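Long-range contacts in Non-ribosomal peptide synthetase (Streptomyces halstedii, PDB 3WV4), which belongs to the AMP-binding enzyme family of the ANL clan, as a non-ribosomal peptide synthetase segment built from several beta sheets flanked by helices: residues A282-I287 with T308-T313; Q335-Y340 with M351-E356. One frame throughout, in Å; residues are numbered along the deposited sequence.

Contact 1 of 2, residues A282-I287 with T308-T313; sequences ATMMPI and TLRMFT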
ATOM      1  N   ALA A 282       8.933  16.855   6.298  1.00 27.02           N
ATOM      2  CA  ALA A 282       8.863  15.368   6.187  1.00 27.05           C
ATOM      3  C   ALA A 282       9.623  14.684   7.336  1.00 26.17           C
ATOM      4  O   ALA A 282      10.766  14.985   7.551  1.00 27.29           O
ATOM      5  CB  ALA A 282       9.459  14.912   4.869  1.00 26.32           C
ATOM      6  N   THR A 283       8.998  13.711   7.985  1.00 26.89           N
ATOM      7  CA  THR A 283       9.656  12.900   8.967  1.00 25.89           C
ATOM      8  C   THR A 283       9.895  11.468   8.547  1.00 27.51           C
ATOM      9  O   THR A 283      10.868  10.866   9.002  1.00 28.91           O
ATOM     10  CB  THR A 283       8.883  12.905  10.287  1.00 25.28           C
ATOM     11  OG1 THR A 283       7.571  12.381  10.063  1.00 25.33           O
ATOM     12  CG2 THR A 283       8.755  14.374  10.823  1.00 27.18           C
ATOM     13  N   MET A 284       9.014  10.898   7.737  1.00 28.17           N
ATOM     14  CA  MET A 284       9.139   9.503   7.310  1.00 26.85           C
ATOM     15  C   MET A 284       9.108   9.459   5.804  1.00 28.59           C
ATOM     16  O   MET A 284       8.332  10.172   5.209  1.00 30.81           O
ATOM     17  CB  MET A 284       7.972   8.682   7.809  1.00 26.37           C
ATOM     18  CG  MET A 284       7.624   8.859   9.282  1.00 27.83           C
ATOM     19  SD  MET A 284       8.688   7.911  10.356  1.00 29.86           S
ATOM     20  CE  MET A 284       8.057   6.259  10.196  1.00 26.16           C
ATOM     21  N   MET A 285       9.970   8.655   5.192  1.00 29.06           N
ATOM     22  CA  MET A 285      10.081   8.594   3.742  1.00 28.44           C
ATOM     23  C   MET A 285      10.258   7.179   3.294  1.00 27.32           C
ATOM     24  O   MET A 285      11.330   6.593   3.495  1.00 26.09           O
ATOM     25  CB  MET A 285      11.285   9.388   3.260  1.00 28.78           C
ATOM     26  CG  MET A 285      11.363   9.506   1.756  1.00 28.92           C
ATOM     27  SD  MET A 285      12.765  10.458   1.135  1.00 33.13           S
ATOM     28  CE  MET A 285      12.351  10.295  -0.608  1.00 32.47           C
ATOM     29  N   PRO A 286       9.238   6.621   2.683  1.00 28.06           N
ATOM     30  CA  PRO A 286       9.515   5.284   2.127  1.00 30.48           C
ATOM     31  C   PRO A 286      10.400   5.457   0.900  1.00 30.98           C
ATOM     32  O   PRO A 286      10.240   6.441   0.170  1.00 33.35           O
ATOM     33  CB  PRO A 286       8.109   4.733   1.779  1.00 30.60           C
ATOM     34  CG  PRO A 286       7.210   5.925   1.772  1.00 31.24           C
ATOM     35  CD  PRO A 286       7.803   6.946   2.701  1.00 29.53           C
ATOM     36  N   ILE A 287      11.327   4.539   0.687  1.00 29.25           N
ATOM     37  CA  ILE A 287      12.226   4.626  -0.458  1.00 32.42           C
ATOM     38  C   ILE A 287      12.415   3.269  -1.145  1.00 33.88           C
ATOM     39  O   ILE A 287      12.022   2.218  -0.625  1.00 33.57           O
ATOM     40  CB  ILE A 287      13.651   5.086  -0.027  1.00 34.52           C
ATOM     41  CG1 ILE A 287      14.198   4.120   1.029  1.00 35.95           C
ATOM     42  CG2 ILE A 287      13.626   6.507   0.506  1.00 34.45           C
ATOM     43  CD1 ILE A 287      15.693   4.227   1.216  1.00 37.37           C
ATOM     44  N   THR A 308      14.351  17.239   9.637  1.00 35.08           N
ATOM     45  CA  THR A 308      13.145  16.608  10.207  1.00 32.76           C
ATOM     46  C   THR A 308      13.016  15.098   9.929  1.00 29.91           C
ATOM     47  O   THR A 308      12.335  14.418  10.647  1.00 28.92           O
ATOM     48  CB  THR A 308      11.903  17.322   9.695  1.00 32.97           C
ATOM     49  OG1 THR A 308      11.916  17.273   8.260  1.00 31.92           O
ATOM     50  CG2 THR A 308      11.892  18.788  10.198  1.00 34.14           C
ATOM     51  N   LEU A 309      13.683  14.596   8.892  1.00 29.67           N
ATOM     52  CA  LEU A 309      13.656  13.183   8.528  1.00 29.72           C
ATOM     53  C   LEU A 309      14.218  12.266   9.622  1.00 29.35           C
ATOM     54  O   LEU A 309      15.378  12.408  10.017  1.00 30.04           O
ATOM     55  CB  LEU A 309      14.433  12.977   7.256  1.00 30.00           C
ATOM     56  CG  LEU A 309      13.632  13.303   5.993  1.00 30.29           C
ATOM     57  CD1 LEU A 309      14.555  13.176   4.827  1.00 31.18           C
ATOM     58  CD2 LEU A 309      12.449  12.346   5.796  1.00 31.25           C
ATOM     59  N   ARG A 310      13.373  11.341  10.087  1.00 28.04           N
ATOM     60  CA  ARG A 310      13.719  10.382  11.119  1.00 26.75           C
ATOM     61  C   ARG A 310      13.739   8.913  10.684  1.00 27.25           C
ATOM     62  O   ARG A 310      14.301   8.052  11.391  1.00 27.36           O
ATOM     63  CB  ARG A 310      12.807  10.574  12.342  1.00 25.84           C
ATOM     64  CG  ARG A 310      11.415   9.951  12.252  1.00 25.59           C
ATOM     65  CD  ARG A 310      10.591  10.316  13.514  1.00 24.38           C
ATOM     66  NE  ARG A 310       9.293   9.658  13.498  1.00 23.83           N
ATOM     67  CZ  ARG A 310       9.062   8.402  13.930  1.00 22.66           C
ATOM     68  NH1 ARG A 310      10.010   7.679  14.464  1.00 22.28           N
ATOM     69  NH2 ARG A 310       7.868   7.889  13.870  1.00 22.81           N
ATOM     70  N   MET A 311      13.149   8.587   9.545  1.00 28.09           N
ATOM     71  CA  MET A 311      13.169   7.182   9.077  1.00 27.37           C
ATOM     72  C   MET A 311      13.000   7.077   7.593  1.00 26.87           C
ATOM     73  O   MET A 311      12.191   7.809   7.008  1.00 28.99           O
ATOM     74  CB  MET A 311      12.049   6.354   9.725  1.00 26.18           C
ATOM     75  CG  MET A 311      12.218   4.848   9.589  1.00 26.15           C
ATOM     76  SD  MET A 311      10.950   3.921  10.482  1.00 24.88           S
ATOM     77  CE  MET A 311      11.271   4.468  12.168  1.00 25.34           C
ATOM     78  N   PHE A 312      13.819   6.215   7.000  1.00 27.78           N
ATOM     79  CA  PHE A 312      13.676   5.729   5.667  1.00 27.08           C
ATOM     80  C   PHE A 312      13.310   4.253   5.735  1.00 27.51           C
ATOM     81  O   PHE A 312      13.981   3.485   6.450  1.00 25.81           O
ATOM     82  CB  PHE A 312      14.993   5.802   4.907  1.00 27.45           C
ATOM     83  CG  PHE A 312      15.489   7.181   4.732  1.00 28.23           C
ATOM     84  CD1 PHE A 312      14.960   8.002   3.749  1.00 27.77           C
ATOM     85  CD2 PHE A 312      16.483   7.690   5.577  1.00 29.37           C
ATOM     86  CE1 PHE A 312      15.412   9.307   3.597  1.00 28.64           C
ATOM     87  CE2 PHE A 312      16.929   9.012   5.431  1.00 30.03           C
ATOM     88  CZ  PHE A 312      16.380   9.827   4.435  1.00 28.09           C
ATOM     89  N   THR A 313      12.291   3.861   4.978  1.00 26.94           N
ATOM     90  CA  THR A 313      11.894   2.483   4.949  1.00 30.52           C
ATOM     91  C   THR A 313      12.016   1.950   3.510  1.00 31.84           C
ATOM     92  O   THR A 313      11.463   2.509   2.582  1.00 29.68           O
ATOM     93  CB  THR A 313      10.485   2.272   5.518  1.00 28.69           C
ATOM     94  OG1 THR A 313       9.508   2.924   4.742  1.00 26.63           O
ATOM     95  CG2 THR A 313      10.400   2.866   6.846  1.00 30.78           C
TER
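One carbonyl oxygen takes two consecutive amides here: Thr-283 O accepts from Arg-310 N at 2.8 Å, in the carbonyl plane and on a lone pair. The second donor, Met-311 N, comes nearly along the C=O axis, and its bond is longer, at 3.3 Å. Just upstream, Thr-308 OG1 sits above the carbonyl plane of Ala-282 and donates to Ala-282 O over 2.7 Å. From Met-284 onward the pairing is regular parallel strand, the two strands of a beta-alpha-beta unit joined by helix 289-300 as the crossover. Met-285 N donates to Met-311 O, Thr-313 N to Met-285 O, and Ile-287 N to Thr-313 O, the last almost straight (174°). On the helix side, Met-285 runs fully extended alongside Phe-312, its SD 3.8 Å from CE1 in the plane of the ring, an edge-on Met-aromatic contact. Ile-287 CG2 reaches CD1 of that ring obliquely. On the other face Met-284 is bent at chi2 and chi3, which brings its SD 3.3 Å above the plane of the Arg-310 guanidinium, toward its rim, and its CE 3.7 Å from Met-311 SD. That guanidinium is salt-bridged through NH2 to Asp-235, which also bonds Thr-283 OG1, itself an acceptor for Ile-236 N.

Contact 2 of 2, residues Q335-Y340 with M351-E356; sequences QVVRMY and MPPHLE
Glu-356 holds CG in the crowded position between its backbone N and carbonyl carbon (chi1 65°) and is extended beyond it, so its carboxylate reaches the start of strand 335-340; Met-351, with CG anti to its backbone N, is instead bent at chi2 and chi3 and lies alongside Arg-338. The arrangement belongs to a beta hairpin, strand 335-340 with strand 349-350, whose chain leaves the second strand at Met-351 and continues alongside the first, toward its N-terminal end, through a short 3-10 turn at Pro-353 and His-354. At the departure point Met-351 N donates to Arg-338 O over 2.9 Å, nearly along the C=O axis and practically straight at 176°. Both side chains point the same way there. Met-351 CG lies 3.8 Å above the Arg-338 guanidinium plane, offset toward the rim, while its CE comes to 3.2 Å from NH2, a close approach. NH2 donates to Ser-362 O, which anchors the arginine to strand 362-366. Farther along, the Pro-353 ring sits on two residues of the strand: its CG meets Val-337 CG2 at 3.9 Å, and its CB packs against the Gln-335 amide, the two side chains crossing at about a right angle. The Glu-356 carboxylate works at both oxygens. OE1 accepts from Val-336 N at 2.9 Å, with the donor well above the carboxylate plane, and also forms a salt bridge with Arg-328, so that the positive charge would be expected to favour the ionised acid. The amide plane of Gln-335 stands 76° from that carboxylate, and a water joins the two, accepting from Gln-335 NE2 at 2.9 Å and donating to Glu-356 OE2 at 2.5 Å.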
ATOM      1  N   GLN A 335      16.772   6.718  10.776  1.00 26.93           N
ATOM      2  CA  GLN A 335      17.024   5.265  10.806  1.00 27.01           C
ATOM      3  C   GLN A 335      16.714   4.672   9.456  1.00 25.28           C
ATOM      4  O   GLN A 335      15.840   5.172   8.773  1.00 27.27           O
ATOM      5  CB  GLN A 335      16.135   4.618  11.870  1.00 26.59           C
ATOM      6  CG  GLN A 335      16.553   5.086  13.253  1.00 27.43           C
ATOM      7  CD  GLN A 335      15.589   4.691  14.339  1.00 28.73           C
ATOM      8  OE1 GLN A 335      14.375   5.001  14.296  1.00 30.73           O
ATOM      9  NE2 GLN A 335      16.127   4.125  15.379  1.00 28.69           N
ATOM     10  N   VAL A 336      17.489   3.686   9.026  1.00 25.75           N
ATOM     11  CA  VAL A 336      17.368   3.106   7.695  1.00 24.27           C
ATOM     12  C   VAL A 336      16.963   1.668   7.853  1.00 25.12           C
ATOM     13  O   VAL A 336      17.712   0.829   8.374  1.00 26.29           O
ATOM     14  CB  VAL A 336      18.687   3.179   6.956  1.00 25.14           C
ATOM     15  CG1 VAL A 336      18.560   2.471   5.612  1.00 26.91           C
ATOM     16  CG2 VAL A 336      19.121   4.610   6.783  1.00 26.00           C
ATOM     17  N   VAL A 337      15.714   1.406   7.528  1.00 25.66           N
ATOM     18  CA  VAL A 337      15.013   0.227   7.996  1.00 25.83           C
ATOM     19  C   VAL A 337      14.817  -0.779   6.878  1.00 26.22           C
ATOM     20  O   VAL A 337      14.216  -0.427   5.866  1.00 26.25           O
ATOM     21  CB  VAL A 337      13.648   0.613   8.576  1.00 25.57           C
ATOM     22  CG1 VAL A 337      12.886  -0.624   8.954  1.00 25.84           C
ATOM     23  CG2 VAL A 337      13.836   1.570   9.764  1.00 25.08           C
ATOM     24  N   ARG A 338      15.331  -2.005   7.069  1.00 25.07           N
ATOM     25  CA  ARG A 338      15.185  -3.008   6.056  1.00 27.83           C
ATOM     26  C   ARG A 338      13.920  -3.779   6.242  1.00 27.27           C
ATOM     27  O   ARG A 338      13.502  -4.053   7.374  1.00 26.60           O
ATOM     28  CB  ARG A 338      16.400  -3.943   6.021  1.00 31.96           C
ATOM     29  CG  ARG A 338      17.735  -3.291   5.551  1.00 33.26           C
ATOM     30  CD  ARG A 338      18.786  -3.203   6.692  1.00 39.24           C
ATOM     31  NE  ARG A 338      19.168  -4.488   7.227  1.00 39.46           N
ATOM     32  CZ  ARG A 338      19.721  -4.746   8.414  1.00 38.65           C
ATOM     33  NH1 ARG A 338      19.934  -3.837   9.348  1.00 37.65           N
ATOM     34  NH2 ARG A 338      20.071  -5.999   8.666  1.00 42.81           N
ATOM     35  N   MET A 339      13.314  -4.176   5.128  1.00 27.48           N
ATOM     36  CA  MET A 339      12.055  -4.912   5.130  1.00 29.22           C
ATOM     37  C   MET A 339      12.059  -5.903   3.980  1.00 28.01           C
ATOM     38  O   MET A 339      12.745  -5.698   3.013  1.00 27.13           O
ATOM     39  CB  MET A 339      10.875  -3.942   4.943  1.00 28.44           C
ATOM     40  CG  MET A 339      10.975  -2.745   5.891  1.00 30.99           C
ATOM     41  SD  MET A 339       9.489  -1.802   6.036  1.00 30.61           S
ATOM     42  CE  MET A 339       9.439  -1.156   4.387  1.00 36.82           C
ATOM     43  N   TYR A 340      11.273  -6.956   4.098  1.00 25.86           N
ATOM     44  CA  TYR A 340      11.103  -7.906   3.005  1.00 26.06           C
ATOM     45  C   TYR A 340       9.673  -8.327   2.991  1.00 25.31           C
ATOM     46  O   TYR A 340       9.029  -8.464   4.052  1.00 25.90           O
ATOM     47  CB  TYR A 340      12.045  -9.102   3.196  1.00 26.91           C
ATOM     48  CG  TYR A 340      11.578 -10.358   2.549  1.00 27.87           C
ATOM     49  CD1 TYR A 340      11.578 -10.487   1.116  1.00 29.48           C
ATOM     50  CD2 TYR A 340      11.187 -11.462   3.308  1.00 27.63           C
ATOM     51  CE1 TYR A 340      11.176 -11.675   0.523  1.00 29.82           C
ATOM     52  CE2 TYR A 340      10.756 -12.639   2.708  1.00 29.49           C
ATOM     53  CZ  TYR A 340      10.779 -12.751   1.311  1.00 30.73           C
ATOM     54  OH  TYR A 340      10.324 -13.926   0.715  1.00 34.28           O
ATOM     55  N   MET A 351      13.201  -5.383   9.979  1.00 27.80           N
ATOM     56  CA  MET A 351      14.250  -5.236  10.923  1.00 27.56           C
ATOM     57  C   MET A 351      13.853  -4.101  11.816  1.00 27.08           C
ATOM     58  O   MET A 351      13.639  -2.974  11.368  1.00 25.69           O
ATOM     59  CB  MET A 351      15.560  -4.852  10.279  1.00 28.35           C
ATOM     60  CG  MET A 351      16.733  -4.908  11.248  1.00 31.53           C
ATOM     61  SD  MET A 351      16.980  -6.590  11.985  1.00 31.69           S
ATOM     62  CE  MET A 351      18.166  -7.320  10.941  1.00 36.95           C
ATOM     63  N   PRO A 352      13.806  -4.370  13.112  1.00 26.98           N
ATOM     64  CA  PRO A 352      13.411  -3.266  13.976  1.00 24.36           C
ATOM     65  C   PRO A 352      14.377  -2.079  13.896  1.00 23.32           C
ATOM     66  O   PRO A 352      15.577  -2.302  13.940  1.00 23.30           O
ATOM     67  CB  PRO A 352      13.455  -3.896  15.380  1.00 24.68           C
ATOM     68  CG  PRO A 352      13.126  -5.321  15.168  1.00 24.66           C
ATOM     69  CD  PRO A 352      13.723  -5.682  13.800  1.00 25.78           C
ATOM     70  N   PRO A 353      13.846  -0.829  13.870  1.00 22.46           N
ATOM     71  CA  PRO A 353      14.656   0.386  13.733  1.00 23.04           C
ATOM     72  C   PRO A 353      15.815   0.459  14.668  1.00 23.28           C
ATOM     73  O   PRO A 353      16.938   0.838  14.238  1.00 25.43           O
ATOM     74  CB  PRO A 353      13.655   1.502  14.006  1.00 22.00           C
ATOM     75  CG  PRO A 353      12.441   0.999  13.393  1.00 22.25           C
ATOM     76  CD  PRO A 353      12.425  -0.522  13.660  1.00 22.05           C
ATOM     77  N   HIS A 354      15.577   0.137  15.943  1.00 23.96           N
ATOM     78  CA  HIS A 354      16.636   0.169  16.927  1.00 24.12           C
ATOM     79  C   HIS A 354      17.765  -0.817  16.560  1.00 25.01           C
ATOM     80  O   HIS A 354      18.867  -0.677  17.103  1.00 26.68           O
ATOM     81  CB  HIS A 354      16.099   0.019  18.414  1.00 23.54           C
ATOM     82  CG  HIS A 354      15.761  -1.390  18.829  1.00 23.62           C
ATOM     83  ND1 HIS A 354      14.613  -2.030  18.432  1.00 22.96           N
ATOM     84  CD2 HIS A 354      16.423  -2.272  19.614  1.00 24.62           C
ATOM     85  CE1 HIS A 354      14.593  -3.262  18.897  1.00 23.03           C
ATOM     86  NE2 HIS A 354      15.676  -3.433  19.641  1.00 24.19           N
ATOM     87  N   LEU A 355      17.513  -1.805  15.686  1.00 24.80           N
ATOM     88  CA  LEU A 355      18.569  -2.799  15.323  1.00 25.45           C
ATOM     89  C   LEU A 355      19.156  -2.572  13.927  1.00 25.58           C
ATOM     90  O   LEU A 355      19.746  -3.516  13.349  1.00 23.67           O
ATOM     91  CB  LEU A 355      18.035  -4.251  15.429  1.00 25.17           C
ATOM     92  CG  LEU A 355      17.391  -4.688  16.775  1.00 27.47           C
ATOM     93  CD1 LEU A 355      16.833  -6.102  16.696  1.00 26.52           C
ATOM     94  CD2 LEU A 355      18.379  -4.593  17.913  1.00 28.80           C
ATOM     95  N   GLU A 356      19.000  -1.354  13.397  1.00 24.77           N
ATOM     96  CA  GLU A 356      19.358  -1.016  12.020  1.00 26.02           C
ATOM     97  C   GLU A 356      20.843  -1.290  11.686  1.00 27.68           C
ATOM     98  O   GLU A 356      21.124  -1.637  10.527  1.00 26.01           O
ATOM     99  CB  GLU A 356      19.010   0.450  11.673  1.00 26.66           C
ATOM    100  CG  GLU A 356      19.809   1.455  12.474  1.00 27.72           C
ATOM    101  CD  GLU A 356      19.726   2.872  11.929  1.00 30.65           C
ATOM    102  OE1 GLU A 356      19.799   3.152  10.693  1.00 28.70           O
ATOM    103  OE2 GLU A 356      19.667   3.752  12.781  1.00 33.32           O
TER
HETATM  104  O   HOH W   1      18.900   3.377  15.095  1.00 38.77           O

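In the fold
Going down the chain, contact 1 closes first: strand 284-287 runs out, helix 289-300 carries the chain back, and strand 311-314 pairs parallel to the first. Helix 321-330 then makes a second crossover to strand 335-340, which adds to the other side of strand 311-314. Contact 2 closes the next loop, half as long, ten residues that include strand 349-350. The two are in series, neither nested nor crossed, with centres about 12 Å apart. Arg-310 O and Phe-312 N both probably bond to the backbone of Gln-335, and Met-311 packs on Val-337. Strand 335-340 pairs parallel with 311-314 and antiparallel with 349-350, and there the mixed sheet changes from parallel to antiparallel.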